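Local structure of salicylate 5-hydroxylase, large oxygenase component (Ralstonia sp., 7C8Z) at residues Ile94-Pro99 with Lys126-Pro131; Ile103-Asn108 with Val185-Asp190; His133-Ser138 with Gly145-Arg150. The protein hydroxylates salicylate to gentisate as the oxygenase component of a multicomponent enzyme, using a Rieske [2Fe-2S] cluster and a mononuclear iron in each subunit. All coordinates share one frame; numbering follows the deposited sequence.

How the interactions relate
Interactions 1 and 2 are buried and apolar over most of their extent, whereas interaction 3 is only partly buried. All three belong to the Rieske part of the chain. Interactions 1 and 2 share the large antiparallel sheet, where strands 91-97 and 103-107 are neighbours; I94 N and V106 O, 2.8 Å apart, probably form a hydrogen bond between them. Interactions 1 and 3 share the small cluster-binding sheet, joined by F128 O and Y137 N, and both touch the cluster. Interactions 2 and 3 do not touch, their nearest atoms being about 6 Å apart. Between their segments, 1 and 2 rely on aliphatic and aromatic packing; 3 adds a hydrogen-bonded backbone pair and the FE1 ligand H133. Both 2 and 3 reach the second subunit.

Interaction 1: Ile94-Pro99 with Lys126-Pro131; sequences IMVRDP and KDFFCP. With FES (Fe2/s2 (inorganic) cluster), chain I.
Strand 94-97 and segment 126-131 face each other without pairing: the CA atoms of I94 and F128 are 9.7 Å apart, and those of V96 and D127 are 9.9 Å apart, well beyond the spacing of adjacent strands. Three buried side chains fill the distance between the backbones, with F128 as the common partner. Its CG is anti to its own carbonyl carbon (chi1 -60°), which carries the ring toward the opposing strand so that CZ leads. The two aliphatic residues reach the ring differently. I94 slides past it in the opposite direction; its CG2 lies 3.7 Å from F128 CZ, while its CD1 is over one face, 4.3 Å above the ring plane and displaced toward the rim. V96 instead meets the ring from the opposite direction, its chi1 of 61° placing CG1, between backbone N and carbonyl carbon, at the ring edge, near the ring plane and 3.7 Å from F128 CZ.

The contact joins the two sheets of the Rieske domain: strand 91-97 belongs to the large antiparallel sheet, and strand 128-130 to the three-stranded cluster-binding sheet. F83 of strand 82-88 packs on both I94 and V96, and V106 of strand 103-107 touches F128, continuing the apolar layer across the large sheet. Two residues beyond F128, C130 is in the cluster pocket. C130 SG is 2.7 Å from the cluster iron FE2, consistent with its role as a thiolate ligand in related Rieske proteins, and M115 and F117 pack on its side chain.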
loop_
_atom_site.group_PDB
_atom_site.type_symbol
_atom_site.label_atom_id
_atom_site.label_comp_id
_atom_site.label_asym_id
_atom_site.label_seq_id
_atom_site.Cartn_x
_atom_site.Cartn_y
_atom_site.Cartn_z
ATOM N N ILE A 94 -1.273 -11.793 25.328
ATOM C CA ILE A 94 -2.655 -12.137 25.630
ATOM C C ILE A 94 -2.882 -11.929 27.119
ATOM O O ILE A 94 -2.112 -12.439 27.948
ATOM C CB ILE A 94 -2.972 -13.587 25.220
ATOM C CG1 ILE A 94 -2.525 -13.835 23.775
ATOM C CG2 ILE A 94 -4.455 -13.900 25.414
ATOM C CD1 ILE A 94 -2.325 -15.282 23.446
ATOM N N MET A 95 -3.932 -11.175 27.455
ATOM C CA MET A 95 -4.355 -10.940 28.830
ATOM C C MET A 95 -5.627 -11.746 29.059
ATOM O O MET A 95 -6.656 -11.474 28.432
ATOM C CB MET A 95 -4.595 -9.451 29.077
ATOM C CG MET A 95 -5.394 -9.154 30.336
ATOM S SD MET A 95 -5.889 -7.425 30.487
ATOM C CE MET A 95 -7.410 -7.419 29.542
ATOM N N VAL A 96 -5.558 -12.749 29.928
ATOM C CA VAL A 96 -6.680 -13.653 30.147
ATOM C C VAL A 96 -7.004 -13.726 31.632
ATOM O O VAL A 96 -6.106 -13.729 32.482
ATOM C CB VAL A 96 -6.389 -15.062 29.583
ATOM C CG1 VAL A 96 -5.174 -15.678 30.266
ATOM C CG2 VAL A 96 -7.616 -15.956 29.719
ATOM N N ARG A 97 -8.292 -13.816 31.946
ATOM C CA ARG A 97 -8.700 -14.017 33.325
ATOM C C ARG A 97 -8.582 -15.493 33.676
ATOM O O ARG A 97 -9.156 -16.349 32.997
ATOM C CB ARG A 97 -10.132 -13.544 33.560
ATOM C CG ARG A 97 -10.601 -13.838 34.979
ATOM C CD ARG A 97 -11.621 -12.837 35.473
ATOM N NE ARG A 97 -11.262 -11.461 35.143
ATOM C CZ ARG A 97 -10.464 -10.694 35.877
ATOM N NH1 ARG A 97 -9.926 -11.164 36.995
ATOM N NH2 ARG A 97 -10.206 -9.452 35.491
ATOM N N ASP A 98 -7.848 -15.783 34.745
ATOM C CA ASP A 98 -7.599 -17.149 35.175
ATOM C C ASP A 98 -8.846 -17.727 35.835
ATOM O O ASP A 98 -9.650 -16.985 36.408
ATOM C CB ASP A 98 -6.435 -17.188 36.161
ATOM C CG ASP A 98 -5.804 -18.558 36.262
ATOM O OD1 ASP A 98 -4.905 -18.851 35.447
ATOM O OD2 ASP A 98 -6.209 -19.346 37.144
ATOM N N PRO A 99 -9.038 -19.056 35.760
ATOM C CA PRO A 99 -10.170 -19.681 36.460
ATOM C C PRO A 99 -10.253 -19.357 37.948
ATOM O O PRO A 99 -11.338 -19.430 38.531
ATOM C CB PRO A 99 -9.926 -21.177 36.235
ATOM C CG PRO A 99 -9.233 -21.238 34.921
ATOM C CD PRO A 99 -8.384 -19.995 34.827
ATOM N N LYS A 126 -10.732 -22.177 27.129
ATOM C CA LYS A 126 -10.320 -23.046 28.232
ATOM C C LYS A 126 -8.806 -23.096 28.374
ATOM O O LYS A 126 -8.279 -23.206 29.481
ATOM C CB LYS A 126 -10.840 -24.454 28.004
ATOM C CG LYS A 126 -12.356 -24.545 28.035
ATOM C CD LYS A 126 -12.853 -25.668 27.175
ATOM C CE LYS A 126 -12.583 -25.283 25.760
ATOM N NZ LYS A 126 -13.212 -23.968 25.410
ATOM N N ASP A 127 -8.102 -23.012 27.256
ATOM C CA ASP A 127 -6.654 -23.129 27.192
ATOM C C ASP A 127 -6.193 -22.475 25.900
ATOM O O ASP A 127 -6.992 -22.228 24.994
ATOM C CB ASP A 127 -6.222 -24.602 27.223
ATOM C CG ASP A 127 -7.065 -25.474 26.296
ATOM O OD1 ASP A 127 -7.390 -25.022 25.174
ATOM O OD2 ASP A 127 -7.400 -26.612 26.688
ATOM N N PHE A 128 -4.916 -22.128 25.844
ATOM C CA PHE A 128 -4.361 -21.654 24.590
ATOM C C PHE A 128 -3.886 -22.868 23.802
ATOM O O PHE A 128 -3.515 -23.891 24.379
ATOM C CB PHE A 128 -3.219 -20.666 24.829
ATOM C CG PHE A 128 -3.639 -19.439 25.590
ATOM C CD1 PHE A 128 -4.681 -18.645 25.128
ATOM C CD2 PHE A 128 -3.018 -19.098 26.781
ATOM C CE1 PHE A 128 -5.083 -17.525 25.827
ATOM C CE2 PHE A 128 -3.417 -17.982 27.491
ATOM C CZ PHE A 128 -4.454 -17.192 27.011
ATOM N N PHE A 129 -3.945 -22.778 22.479
ATOM C CA PHE A 129 -3.459 -23.895 21.684
ATOM C C PHE A 129 -3.022 -23.403 20.315
ATOM O O PHE A 129 -3.648 -22.517 19.725
ATOM C CB PHE A 129 -4.511 -25.008 21.558
ATOM C CG PHE A 129 -5.425 -24.859 20.377
ATOM C CD1 PHE A 129 -6.505 -23.991 20.427
ATOM C CD2 PHE A 129 -5.217 -25.597 19.222
ATOM C CE1 PHE A 129 -7.351 -23.852 19.347
ATOM C CE2 PHE A 129 -6.060 -25.464 18.138
ATOM C CZ PHE A 129 -7.129 -24.589 18.200
ATOM N N CYS A 130 -1.939 -23.963 19.839
ATOM C CA CYS A 130 -1.481 -23.644 18.503
ATOM C C CYS A 130 -1.800 -24.782 17.558
ATOM O O CYS A 130 -1.392 -25.932 17.814
ATOM C CB CYS A 130 0.013 -23.368 18.490
ATOM S SG CYS A 130 0.565 -22.674 16.930
ATOM N N PRO A 131 -2.489 -24.476 16.454
ATOM C CA PRO A 131 -2.998 -25.523 15.564
ATOM C C PRO A 131 -2.012 -26.008 14.523
ATOM O O PRO A 131 -2.331 -26.974 13.820
ATOM C CB PRO A 131 -4.185 -24.830 14.882
ATOM C CG PRO A 131 -3.778 -23.398 14.815
ATOM C CD PRO A 131 -2.961 -23.135 16.061
HETATM FE FE1 FES I . 4.155 -26.191 15.922
HETATM FE FE2 FES I . 2.668 -24.205 17.742
HETATM S S1 FES I . 2.608 -26.374 17.471
HETATM S S2 FES I . 4.191 -24.018 16.199
#

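Interaction 2: Ile103-Asn108 with Val185-Asp190; sequences INVVEN and VFASFD
I103 meets V185 tip to tip, its CD1 3.7 Å from V185 CG2, and its second branch also approaches the valine, with CG2 4.0 Å from V185 CG1. Both approaches are methyl to methyl. At V105 the backbones come nearest, with V105 CA 7.0 Å from A187 CA. Both methyls of V105 rest against A187 CB, CG1 at 3.9 Å and CG2 at 4.1 Å. At E107 the contact becomes polar on one side. CG lies opposite the backbone N (chi1 -179°) and the chain continues extended, placing OE2 3.6 Å from F189 CE1. The two side chains cross at about a right angle, with carboxylate and ring planes 58° apart. E107 OE2 forms salt bridges with R91, which also makes a cation-pi contact with F189, and with K403 of the second subunit; OE1 is hydrogen-bonded to Q402 of that subunit.

The segments run 36° apart in direction, yet they are not adjacent: strand 175-181 lies between them. The close CA approach of V105 and A187 across an intervening strand, with both side chains directed at each other, is consistent with packing across the concave side of the strongly curved antiparallel sheet of the Rieske domain. There L176 and V178 of the middle strand join the packing, I88 of strand 82-88 meets A187 and F189, and M95 of strand 91-97 abuts I103 and V105.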
loop_
_atom_site.group_PDB
_atom_site.type_symbol
_atom_site.label_atom_id
_atom_site.label_comp_id
_atom_site.label_asym_id
_atom_site.label_seq_id
_atom_site.Cartn_x
_atom_site.Cartn_y
_atom_site.Cartn_z
ATOM N N ILE A 103 -5.402 -12.572 36.883
ATOM C CA ILE A 103 -5.180 -12.171 35.498
ATOM C C ILE A 103 -3.780 -12.601 35.079
ATOM O O ILE A 103 -2.791 -12.164 35.676
ATOM C CB ILE A 103 -5.363 -10.657 35.305
ATOM C CG1 ILE A 103 -6.816 -10.275 35.570
ATOM C CG2 ILE A 103 -4.940 -10.238 33.899
ATOM C CD1 ILE A 103 -7.049 -8.791 35.606
ATOM N N ASN A 104 -3.697 -13.446 34.056
ATOM C CA ASN A 104 -2.429 -13.852 33.470
ATOM C C ASN A 104 -2.169 -13.076 32.186
ATOM O O ASN A 104 -3.097 -12.717 31.456
ATOM C CB ASN A 104 -2.406 -15.354 33.159
ATOM C CG ASN A 104 -3.119 -16.192 34.209
ATOM O OD1 ASN A 104 -3.148 -15.841 35.388
ATOM N ND2 ASN A 104 -3.680 -17.321 33.782
ATOM N N VAL A 105 -0.895 -12.812 31.916
ATOM C CA VAL A 105 -0.477 -12.196 30.663
ATOM C C VAL A 105 0.671 -13.018 30.100
ATOM O O VAL A 105 1.722 -13.145 30.740
ATOM C CB VAL A 105 -0.059 -10.729 30.840
ATOM C CG1 VAL A 105 0.655 -10.233 29.588
ATOM C CG2 VAL A 105 -1.277 -9.876 31.134
ATOM N N VAL A 106 0.468 -13.579 28.910
ATOM C CA VAL A 106 1.459 -14.444 28.284
ATOM C C VAL A 106 1.799 -13.896 26.905
ATOM O O VAL A 106 1.030 -13.155 26.294
ATOM C CB VAL A 106 0.972 -15.901 28.181
ATOM C CG1 VAL A 106 0.606 -16.432 29.559
ATOM C CG2 VAL A 106 -0.212 -15.993 27.220
ATOM N N GLU A 107 2.970 -14.278 26.409
ATOM C CA GLU A 107 3.389 -13.843 25.087
ATOM C C GLU A 107 2.708 -14.682 24.011
ATOM O O GLU A 107 2.641 -15.908 24.111
ATOM C CB GLU A 107 4.908 -13.932 24.953
ATOM C CG GLU A 107 5.427 -13.474 23.601
ATOM C CD GLU A 107 6.873 -13.037 23.645
ATOM O OE1 GLU A 107 7.301 -12.321 22.716
ATOM O OE2 GLU A 107 7.581 -13.410 24.603
ATOM N N ASN A 108 2.203 -14.006 22.975
ATOM C CA ASN A 108 1.468 -14.650 21.890
ATOM C C ASN A 108 2.422 -15.267 20.876
ATOM O O ASN A 108 2.310 -15.008 19.673
ATOM C CB ASN A 108 0.548 -13.633 21.199
ATOM C CG ASN A 108 -0.445 -14.279 20.237
ATOM O OD1 ASN A 108 -0.603 -15.498 20.206
ATOM N ND2 ASN A 108 -1.113 -13.455 19.444
ATOM N N VAL A 185 -4.903 -2.762 34.234
ATOM C CA VAL A 185 -4.001 -3.907 34.208
ATOM C C VAL A 185 -2.786 -3.532 33.374
ATOM O O VAL A 185 -2.919 -3.221 32.179
ATOM C CB VAL A 185 -4.678 -5.165 33.637
ATOM C CG1 VAL A 185 -3.765 -6.366 33.775
ATOM C CG2 VAL A 185 -6.004 -5.425 34.336
ATOM N N PHE A 186 -1.615 -3.558 34.007
ATOM C CA PHE A 186 -0.311 -3.406 33.385
ATOM C C PHE A 186 0.425 -4.736 33.451
ATOM O O PHE A 186 0.097 -5.613 34.254
ATOM C CB PHE A 186 0.523 -2.327 34.094
ATOM C CG PHE A 186 0.024 -0.929 33.875
ATOM C CD1 PHE A 186 -1.199 -0.528 34.381
ATOM C CD2 PHE A 186 0.783 -0.015 33.164
ATOM C CE1 PHE A 186 -1.659 0.750 34.175
ATOM C CE2 PHE A 186 0.328 1.266 32.959
ATOM C CZ PHE A 186 -0.895 1.650 33.463
ATOM N N ALA A 187 1.460 -4.861 32.630
ATOM C CA ALA A 187 2.261 -6.074 32.611
ATOM C C ALA A 187 3.698 -5.701 32.286
ATOM O O ALA A 187 3.997 -4.569 31.896
ATOM C CB ALA A 187 1.713 -7.095 31.606
ATOM N N SER A 188 4.589 -6.673 32.448
ATOM C CA SER A 188 5.997 -6.425 32.183
ATOM C C SER A 188 6.705 -7.735 31.882
ATOM O O SER A 188 6.492 -8.737 32.573
ATOM C CB SER A 188 6.658 -5.730 33.381
ATOM O OG SER A 188 8.060 -5.620 33.212
ATOM N N PHE A 189 7.549 -7.712 30.848
ATOM C CA PHE A 189 8.415 -8.855 30.588
ATOM C C PHE A 189 9.463 -8.984 31.680
ATOM O O PHE A 189 9.765 -10.093 32.138
ATOM C CB PHE A 189 9.095 -8.714 29.224
ATOM C CG PHE A 189 8.188 -8.967 28.055
ATOM C CD1 PHE A 189 7.886 -10.261 27.666
ATOM C CD2 PHE A 189 7.658 -7.912 27.331
ATOM C CE1 PHE A 189 7.066 -10.500 26.587
ATOM C CE2 PHE A 189 6.831 -8.142 26.250
ATOM C CZ PHE A 189 6.533 -9.440 25.878
ATOM N N ASP A 190 10.019 -7.857 32.108
ATOM C CA ASP A 190 10.987 -7.840 33.193
ATOM C C ASP A 190 10.303 -8.241 34.491
ATOM O O ASP A 190 9.391 -7.550 34.960
ATOM C CB ASP A 190 11.599 -6.447 33.315
ATOM C CG ASP A 190 12.820 -6.421 34.201
ATOM O OD1 ASP A 190 13.178 -7.475 34.768
ATOM O OD2 ASP A 190 13.418 -5.335 34.335
#

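Interaction 3: His133-Ser138 with Gly145-Arg150; sequences HQWNYS and GVPFRR. With FES (Fe2/s2 (inorganic) cluster), chain I.
A chi1 of -84° at W135 swings the indole alongside V146, whose chi1 of 169° lays both methyls against it. V146 CG2 is over the indole face, 3.9 Å from the centroid of the five-membered ring of W135, a CH-pi contact; CG1 reaches the NE1 side of the ring. The cluster sulfide S1 lies over the opposite face, 3.7 Å from W135 CD1, and the H112 ring also meets the indole.

Next along the chain, N136 and G145 form an antiparallel hydrogen-bonded pair. N136 N donates to G145 O at 3.0 Å, nearly straight (173° at the hydrogen), and G145 N returns a more bent bond to N136 O at 3.1 Å. This pairing links strands 135-137 and 143-145 of the cluster-binding sheet. The chain then leaves the sheet through a type II turn, V146 to R149, closed by the bond from R149 N to V146 O. At its second position, P147 lies against the backbone carbonyls of H133 and Q134, with CD 3.3 Å from Q134 O and contacting the indole as well.

H133 ND1 binds FE1 at 2.5 Å, alongside H112 ND1, the usual histidine pair of a Rieske cluster. H133 NE2 is hydrogen-bonded to D240 OD2 of the second subunit, where H243, a ligand of the mononuclear iron, packs on the same ring. The contact therefore joins cluster coordination to the neighbouring active site, consistent with the intersubunit electron transfer known for this enzyme family.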
loop_
_atom_site.group_PDB
_atom_site.type_symbol
_atom_site.label_atom_id
_atom_site.label_comp_id
_atom_site.label_asym_id
_atom_site.label_seq_id
_atom_site.Cartn_x
_atom_site.Cartn_y
_atom_site.Cartn_z
ATOM N N HIS A 133 0.801 -27.633 15.041
ATOM C CA HIS A 133 0.979 -29.004 15.506
ATOM C C HIS A 133 0.206 -29.249 16.799
ATOM O O HIS A 133 0.463 -30.234 17.499
ATOM C CB HIS A 133 2.466 -29.324 15.666
ATOM C CG HIS A 133 3.268 -29.037 14.433
ATOM N ND1 HIS A 133 3.605 -27.758 14.046
ATOM C CD2 HIS A 133 3.774 -29.860 13.485
ATOM C CE1 HIS A 133 4.298 -27.805 12.923
ATOM N NE2 HIS A 133 4.414 -29.069 12.560
ATOM N N GLN A 134 -0.734 -28.354 17.120
ATOM C CA GLN A 134 -1.715 -28.545 18.190
ATOM C C GLN A 134 -1.058 -28.682 19.561
ATOM O O GLN A 134 -1.386 -29.572 20.346
ATOM C CB GLN A 134 -2.614 -29.748 17.897
ATOM C CG GLN A 134 -3.358 -29.641 16.588
ATOM C CD GLN A 134 -4.578 -28.752 16.685
ATOM O OE1 GLN A 134 -4.964 -28.324 17.772
ATOM N NE2 GLN A 134 -5.196 -28.465 15.542
ATOM N N TRP A 135 -0.141 -27.767 19.863
ATOM C CA TRP A 135 0.424 -27.713 21.208
ATOM C C TRP A 135 -0.568 -27.009 22.122
ATOM O O TRP A 135 -1.132 -25.976 21.752
ATOM C CB TRP A 135 1.768 -26.986 21.221
ATOM C CG TRP A 135 2.936 -27.857 20.852
ATOM C CD1 TRP A 135 2.906 -28.980 20.085
ATOM C CD2 TRP A 135 4.309 -27.668 21.231
ATOM N NE1 TRP A 135 4.170 -29.507 19.961
ATOM C CE2 TRP A 135 5.050 -28.721 20.653
ATOM C CE3 TRP A 135 4.983 -26.709 21.999
ATOM C CZ2 TRP A 135 6.429 -28.847 20.820
ATOM C CZ3 TRP A 135 6.356 -26.837 22.163
ATOM C CH2 TRP A 135 7.063 -27.899 21.576
ATOM N N ASN A 136 -0.800 -27.577 23.304
ATOM C CA ASN A 136 -1.801 -27.073 24.238
ATOM C C ASN A 136 -1.123 -26.486 25.470
ATOM O O ASN A 136 -0.258 -27.130 26.074
ATOM C CB ASN A 136 -2.765 -28.194 24.639
ATOM C CG ASN A 136 -3.934 -27.699 25.479
ATOM O OD1 ASN A 136 -3.758 -27.218 26.601
ATOM N ND2 ASN A 136 -5.140 -27.814 24.934
ATOM N N TYR A 137 -1.535 -25.271 25.851
ATOM C CA TYR A 137 -1.011 -24.551 27.002
ATOM C C TYR A 137 -2.145 -24.176 27.948
ATOM O O TYR A 137 -3.248 -23.833 27.510
ATOM C CB TYR A 137 -0.296 -23.254 26.590
ATOM C CG TYR A 137 0.772 -23.400 25.535
ATOM C CD1 TYR A 137 0.446 -23.458 24.186
ATOM C CD2 TYR A 137 2.113 -23.455 25.888
ATOM C CE1 TYR A 137 1.431 -23.579 23.223
ATOM C CE2 TYR A 137 3.099 -23.576 24.937
ATOM C CZ TYR A 137 2.759 -23.638 23.607
ATOM O OH TYR A 137 3.758 -23.757 22.667
ATOM N N SER A 138 -1.852 -24.204 29.250
ATOM C CA SER A 138 -2.764 -23.660 30.246
ATOM C C SER A 138 -2.997 -22.164 30.004
ATOM O O SER A 138 -2.230 -21.483 29.317
ATOM C CB SER A 138 -2.221 -23.884 31.656
ATOM O OG SER A 138 -1.066 -23.101 31.901
ATOM N N GLY A 145 0.224 -30.077 26.699
ATOM C CA GLY A 145 0.111 -31.191 25.782
ATOM C C GLY A 145 0.946 -31.024 24.533
ATOM O O GLY A 145 0.964 -29.954 23.918
ATOM N N VAL A 146 1.646 -32.086 24.153
ATOM C CA VAL A 146 2.429 -32.122 22.921
ATOM C C VAL A 146 2.062 -33.405 22.185
ATOM O O VAL A 146 2.394 -34.501 22.659
ATOM C CB VAL A 146 3.939 -32.054 23.211
ATOM C CG1 VAL A 146 4.743 -32.351 21.955
ATOM C CG2 VAL A 146 4.311 -30.697 23.768
ATOM N N PRO A 147 1.349 -33.324 21.065
ATOM C CA PRO A 147 1.001 -34.546 20.331
ATOM C C PRO A 147 2.250 -35.319 19.921
ATOM O O PRO A 147 3.221 -34.746 19.422
ATOM C CB PRO A 147 0.227 -34.023 19.115
ATOM C CG PRO A 147 -0.258 -32.659 19.512
ATOM C CD PRO A 147 0.745 -32.114 20.481
ATOM N N PHE A 148 2.222 -36.630 20.159
ATOM C CA PHE A 148 3.295 -37.560 19.798
ATOM C C PHE A 148 4.599 -37.282 20.534
ATOM O O PHE A 148 5.658 -37.758 20.104
ATOM C CB PHE A 148 3.584 -37.572 18.292
ATOM C CG PHE A 148 2.367 -37.488 17.415
ATOM C CD1 PHE A 148 1.212 -38.180 17.722
ATOM C CD2 PHE A 148 2.398 -36.727 16.255
ATOM C CE1 PHE A 148 0.105 -38.108 16.896
ATOM C CE2 PHE A 148 1.291 -36.650 15.424
ATOM C CZ PHE A 148 0.144 -37.342 15.748
ATOM N N ARG A 149 4.533 -36.541 21.646
ATOM C CA ARG A 149 5.707 -36.290 22.478
ATOM C C ARG A 149 6.398 -37.596 22.804
ATOM O O ARG A 149 7.626 -37.738 22.689
ATOM C CB ARG A 149 5.260 -35.625 23.789
ATOM C CG ARG A 149 6.376 -35.098 24.691
ATOM C CD ARG A 149 6.928 -36.158 25.623
ATOM N NE ARG A 149 7.466 -35.605 26.860
ATOM C CZ ARG A 149 6.784 -35.494 27.994
ATOM N NH1 ARG A 149 5.522 -35.903 28.068
ATOM N NH2 ARG A 149 7.375 -34.986 29.067
ATOM N N ARG A 150 5.597 -38.564 23.221
ATOM C CA ARG A 150 6.048 -39.897 23.587
ATOM C C ARG A 150 6.129 -40.896 22.464
ATOM O O ARG A 150 6.482 -42.056 22.720
ATOM C CB ARG A 150 5.159 -40.454 24.705
ATOM C CG ARG A 150 5.895 -41.338 25.702
ATOM C CD ARG A 150 7.153 -40.683 26.237
ATOM N NE ARG A 150 6.878 -39.766 27.335
ATOM C CZ ARG A 150 7.207 -39.989 28.602
ATOM N NH1 ARG A 150 7.829 -41.107 28.938
ATOM N NH2 ARG A 150 6.914 -39.094 29.529
HETATM FE FE1 FES I . 4.155 -26.191 15.922
HETATM FE FE2 FES I . 2.668 -24.205 17.742
HETATM S S1 FES I . 2.608 -26.374 17.471
HETATM S S2 FES I . 4.191 -24.018 16.199
#